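Local coordinates for mortality factor 4-like protein 1 (Homo sapiens, PDB 2F5K) that binds histone H3 methylated at a lysine through its chromo domain, and so probably takes part in chromatin-based gene regulation, at residues 51-59 with 67-75. Residues are numbered along the deposited sequence; the frame is centred on the assembly and turned at random.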
loop_
_atom_site.group_PDB
_atom_site.type_symbol
_atom_site.label_atom_id
_atom_site.label_comp_id
_atom_site.label_asym_id
_atom_site.label_seq_id
_atom_site.Cartn_x
_atom_site.Cartn_y
_atom_site.Cartn_z
ATOM N N GLN A 51 6.789 -3.019 16.581
ATOM C CA GLN A 51 5.912 -2.792 15.444
ATOM C C GLN A 51 6.711 -2.129 14.319
ATOM O O GLN A 51 7.303 -1.064 14.506
ATOM C CB GLN A 51 4.718 -1.918 15.847
ATOM C CG GLN A 51 3.666 -2.625 16.715
ATOM C CD GLN A 51 2.475 -1.731 17.060
ATOM O OE1 GLN A 51 2.353 -0.610 16.547
ATOM N NE2 GLN A 51 1.600 -2.226 17.932
ATOM N N VAL A 52 6.731 -2.768 13.153
ATOM C CA VAL A 52 7.482 -2.260 12.012
ATOM C C VAL A 52 6.615 -1.340 11.166
ATOM O O VAL A 52 5.483 -1.676 10.834
ATOM C CB VAL A 52 8.005 -3.408 11.150
ATOM C CG1 VAL A 52 8.978 -2.891 10.111
ATOM C CG2 VAL A 52 8.671 -4.464 12.022
ATOM N N LYS A 53 7.149 -0.170 10.827
ATOM C CA LYS A 53 6.407 0.810 10.048
ATOM C C LYS A 53 7.078 1.063 8.710
ATOM O O LYS A 53 8.244 0.749 8.513
ATOM C CB LYS A 53 6.299 2.122 10.818
ATOM C CG LYS A 53 5.759 1.979 12.240
ATOM C CD LYS A 53 5.183 3.302 12.757
ATOM C CE LYS A 53 4.364 3.122 14.029
ATOM N NZ LYS A 53 3.476 4.296 14.273
ATOM N N TYR A 54 6.334 1.632 7.777
ATOM C CA TYR A 54 6.919 1.930 6.481
ATOM C C TYR A 54 6.545 3.303 6.000
ATOM O O TYR A 54 5.382 3.704 6.056
ATOM C CB TYR A 54 6.480 0.917 5.431
ATOM C CG TYR A 54 6.948 -0.479 5.706
ATOM C CD1 TYR A 54 6.115 -1.395 6.326
ATOM C CD2 TYR A 54 8.224 -0.882 5.352
ATOM C CE1 TYR A 54 6.521 -2.670 6.570
ATOM C CE2 TYR A 54 8.648 -2.159 5.594
ATOM C CZ TYR A 54 7.793 -3.055 6.203
ATOM O OH TYR A 54 8.215 -4.338 6.456
ATOM N N PHE A 55 7.534 4.034 5.523
ATOM C CA PHE A 55 7.241 5.326 4.943
ATOM C C PHE A 55 7.034 5.072 3.457
ATOM O O PHE A 55 7.865 4.431 2.804
ATOM C CB PHE A 55 8.372 6.323 5.219
ATOM C CG PHE A 55 8.097 7.703 4.700
ATOM C CD1 PHE A 55 7.052 8.453 5.206
ATOM C CD2 PHE A 55 8.880 8.243 3.687
ATOM C CE1 PHE A 55 6.789 9.747 4.712
ATOM C CE2 PHE A 55 8.632 9.526 3.177
ATOM C CZ PHE A 55 7.583 10.282 3.686
ATOM N N ILE A 56 5.921 5.545 2.909
ATOM C CA ILE A 56 5.680 5.242 1.510
ATOM C C ILE A 56 5.358 6.390 0.554
ATOM O O ILE A 56 4.665 7.368 0.884
ATOM C CB ILE A 56 4.617 4.127 1.347
ATOM C CG1 ILE A 56 3.281 4.709 0.954
ATOM C CG2 ILE A 56 4.493 3.223 2.597
ATOM C CD1 ILE A 56 2.587 3.867 -0.028
ATOM N N HIS A 57 5.847 6.241 -0.659
ATOM C CA HIS A 57 5.500 7.175 -1.698
ATOM C C HIS A 57 4.594 6.442 -2.662
ATOM O O HIS A 57 4.957 5.398 -3.200
ATOM C CB HIS A 57 6.741 7.702 -2.431
ATOM C CG HIS A 57 6.426 8.295 -3.764
ATOM N ND1 HIS A 57 6.813 7.707 -4.949
ATOM C CD2 HIS A 57 5.727 9.404 -4.105
ATOM C CE1 HIS A 57 6.372 8.434 -5.961
ATOM N NE2 HIS A 57 5.713 9.471 -5.477
ATOM N N TYR A 58 3.403 6.969 -2.865
ATOM C CA TYR A 58 2.510 6.335 -3.794
ATOM C C TYR A 58 2.937 6.788 -5.180
ATOM O O TYR A 58 3.076 8.001 -5.441
ATOM C CB TYR A 58 1.069 6.689 -3.484
ATOM C CG TYR A 58 0.620 6.214 -2.109
ATOM C CD1 TYR A 58 0.916 6.962 -0.962
ATOM C CD2 TYR A 58 -0.099 5.010 -1.952
ATOM C CE1 TYR A 58 0.493 6.546 0.296
ATOM C CE2 TYR A 58 -0.517 4.591 -0.712
ATOM C CZ TYR A 58 -0.208 5.357 0.414
ATOM O OH TYR A 58 -0.608 4.967 1.656
ATOM N N SER A 59 3.181 5.810 -6.050
ATOM C CA SER A 59 3.657 6.109 -7.385
ATOM C C SER A 59 2.668 6.897 -8.206
ATOM O O SER A 59 1.464 6.644 -8.202
ATOM C CB SER A 59 4.138 4.863 -8.122
ATOM O OG SER A 59 3.294 3.776 -7.865
ATOM N N GLU A 67 3.375 8.902 3.131
ATOM C CA GLU A 67 2.984 8.689 4.518
ATOM C C GLU A 67 3.544 7.452 5.199
ATOM O O GLU A 67 4.068 6.538 4.559
ATOM C CB GLU A 67 1.460 8.659 4.640
ATOM C CG GLU A 67 0.753 7.696 3.701
ATOM C CD GLU A 67 -0.630 7.350 4.208
ATOM O OE1 GLU A 67 -1.557 7.083 3.420
ATOM O OE2 GLU A 67 -0.796 7.358 5.435
ATOM N N TRP A 68 3.429 7.446 6.523
ATOM C CA TRP A 68 3.835 6.300 7.304
ATOM C C TRP A 68 2.674 5.340 7.346
ATOM O O TRP A 68 1.513 5.760 7.417
ATOM C CB TRP A 68 4.253 6.722 8.691
ATOM C CG TRP A 68 5.520 7.448 8.626
ATOM C CD1 TRP A 68 5.684 8.801 8.491
ATOM C CD2 TRP A 68 6.824 6.882 8.635
ATOM N NE1 TRP A 68 7.020 9.105 8.443
ATOM C CE2 TRP A 68 7.743 7.945 8.533
ATOM C CE3 TRP A 68 7.319 5.581 8.746
ATOM C CZ2 TRP A 68 9.114 7.745 8.522
ATOM C CZ3 TRP A 68 8.660 5.386 8.734
ATOM C CH2 TRP A 68 9.553 6.465 8.632
ATOM N N VAL A 69 2.979 4.053 7.267
ATOM C CA VAL A 69 1.938 3.042 7.157
ATOM C C VAL A 69 2.386 1.858 7.978
ATOM O O VAL A 69 3.571 1.581 8.043
ATOM C CB VAL A 69 1.756 2.668 5.657
ATOM C CG1 VAL A 69 1.873 1.176 5.415
ATOM C CG2 VAL A 69 0.479 3.220 5.118
ATOM N N PRO A 70 1.480 1.212 8.699
ATOM C CA PRO A 70 1.855 -0.016 9.408
ATOM C C PRO A 70 2.018 -1.132 8.381
ATOM O O PRO A 70 1.503 -1.002 7.278
ATOM C CB PRO A 70 0.666 -0.267 10.330
ATOM C CG PRO A 70 -0.445 0.350 9.631
ATOM C CD PRO A 70 0.097 1.618 8.994
ATOM N N GLU A 71 2.749 -2.184 8.729
ATOM C CA GLU A 71 2.963 -3.293 7.811
ATOM C C GLU A 71 1.683 -3.875 7.207
ATOM O O GLU A 71 1.626 -4.174 6.015
ATOM C CB GLU A 71 3.692 -4.419 8.500
ATOM C CG GLU A 71 4.284 -5.384 7.508
ATOM C CD GLU A 71 5.452 -6.128 8.088
ATOM O OE1 GLU A 71 6.578 -5.956 7.581
ATOM O OE2 GLU A 71 5.228 -6.875 9.050
ATOM N N SER A 72 0.664 -4.028 8.035
ATOM C CA SER A 72 -0.593 -4.615 7.580
ATOM C C SER A 72 -1.200 -3.889 6.370
ATOM O O SER A 72 -2.147 -4.388 5.752
ATOM C CB SER A 72 -1.611 -4.669 8.721
ATOM O OG SER A 72 -1.983 -3.350 9.117
ATOM N N ARG A 73 -0.683 -2.722 6.019
ATOM C CA ARG A 73 -1.276 -2.039 4.881
ATOM C C ARG A 73 -0.487 -2.222 3.621
ATOM O O ARG A 73 -0.879 -1.760 2.559
ATOM C CB ARG A 73 -1.516 -0.555 5.162
ATOM C CG ARG A 73 -2.747 -0.330 5.947
ATOM C CD ARG A 73 -2.895 1.070 6.364
ATOM N NE ARG A 73 -2.937 1.951 5.212
ATOM C CZ ARG A 73 -2.664 3.253 5.283
ATOM N NH1 ARG A 73 -2.367 3.782 6.465
ATOM N NH2 ARG A 73 -2.699 4.006 4.183
ATOM N N VAL A 74 0.622 -2.925 3.751
ATOM C CA VAL A 74 1.492 -3.136 2.622
ATOM C C VAL A 74 1.398 -4.569 2.097
ATOM O O VAL A 74 1.432 -5.515 2.870
ATOM C CB VAL A 74 2.928 -2.810 2.992
ATOM C CG1 VAL A 74 3.816 -2.887 1.774
ATOM C CG2 VAL A 74 2.991 -1.408 3.620
ATOM N N LEU A 75 1.261 -4.722 0.790
ATOM C CA LEU A 75 1.178 -6.058 0.198
ATOM C C LEU A 75 2.248 -6.172 -0.855
ATOM O O LEU A 75 2.631 -5.176 -1.502
ATOM C CB LEU A 75 -0.180 -6.319 -0.441
ATOM C CG LEU A 75 -1.410 -6.513 0.464
ATOM C CD1 LEU A 75 -2.660 -6.629 -0.361
ATOM C CD2 LEU A 75 -1.184 -7.795 1.240
#
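Phe-55 lies across the indole of Trp-68, with CB directly over the six-membered ring, 3.4 Å from its centroid, a CH-pi contact. With CG anti to the backbone N (chi1 -177°), the phenyl is carried toward the five-membered ring, where Phe-55 CD1 lies over the indole face, 3.3 Å from Trp-68 NE1; phenyl and five-membered ring are inclined obliquely at 43°. On the other face of the sheet, Tyr-54 OH donates to Glu-71 OE1 at 2.6 Å, reaching the carboxylate on its anti side and 18° out of its plane. The extended Glu-71 chain runs past Tyr-54 CE1. Between these two faces, strands 51-58 and 67-70 pair antiparallel: Tyr-54 and Val-69 exchange backbone bonds, as do Ile-56 and Glu-67. This hairpin belongs to the chromo domain's small beta barrel, and the 3-10 turn 71-73 swings the chain toward strand 74-76. Tyr-58 OH stands 2.9 Å from Glu-67 OE1, and Glu-67 CG sits at the tyrosine ring's edge. Arg-73 NH2 makes a long salt bridge to the same Glu-67 OE1, 3.4 Å, with a weak hydrogen bond; its firmer partner is Phe-32 O. Backbone N atoms of Lys-22 and Phe-23 bond Glu-71 OE1 and Tyr-54 OH.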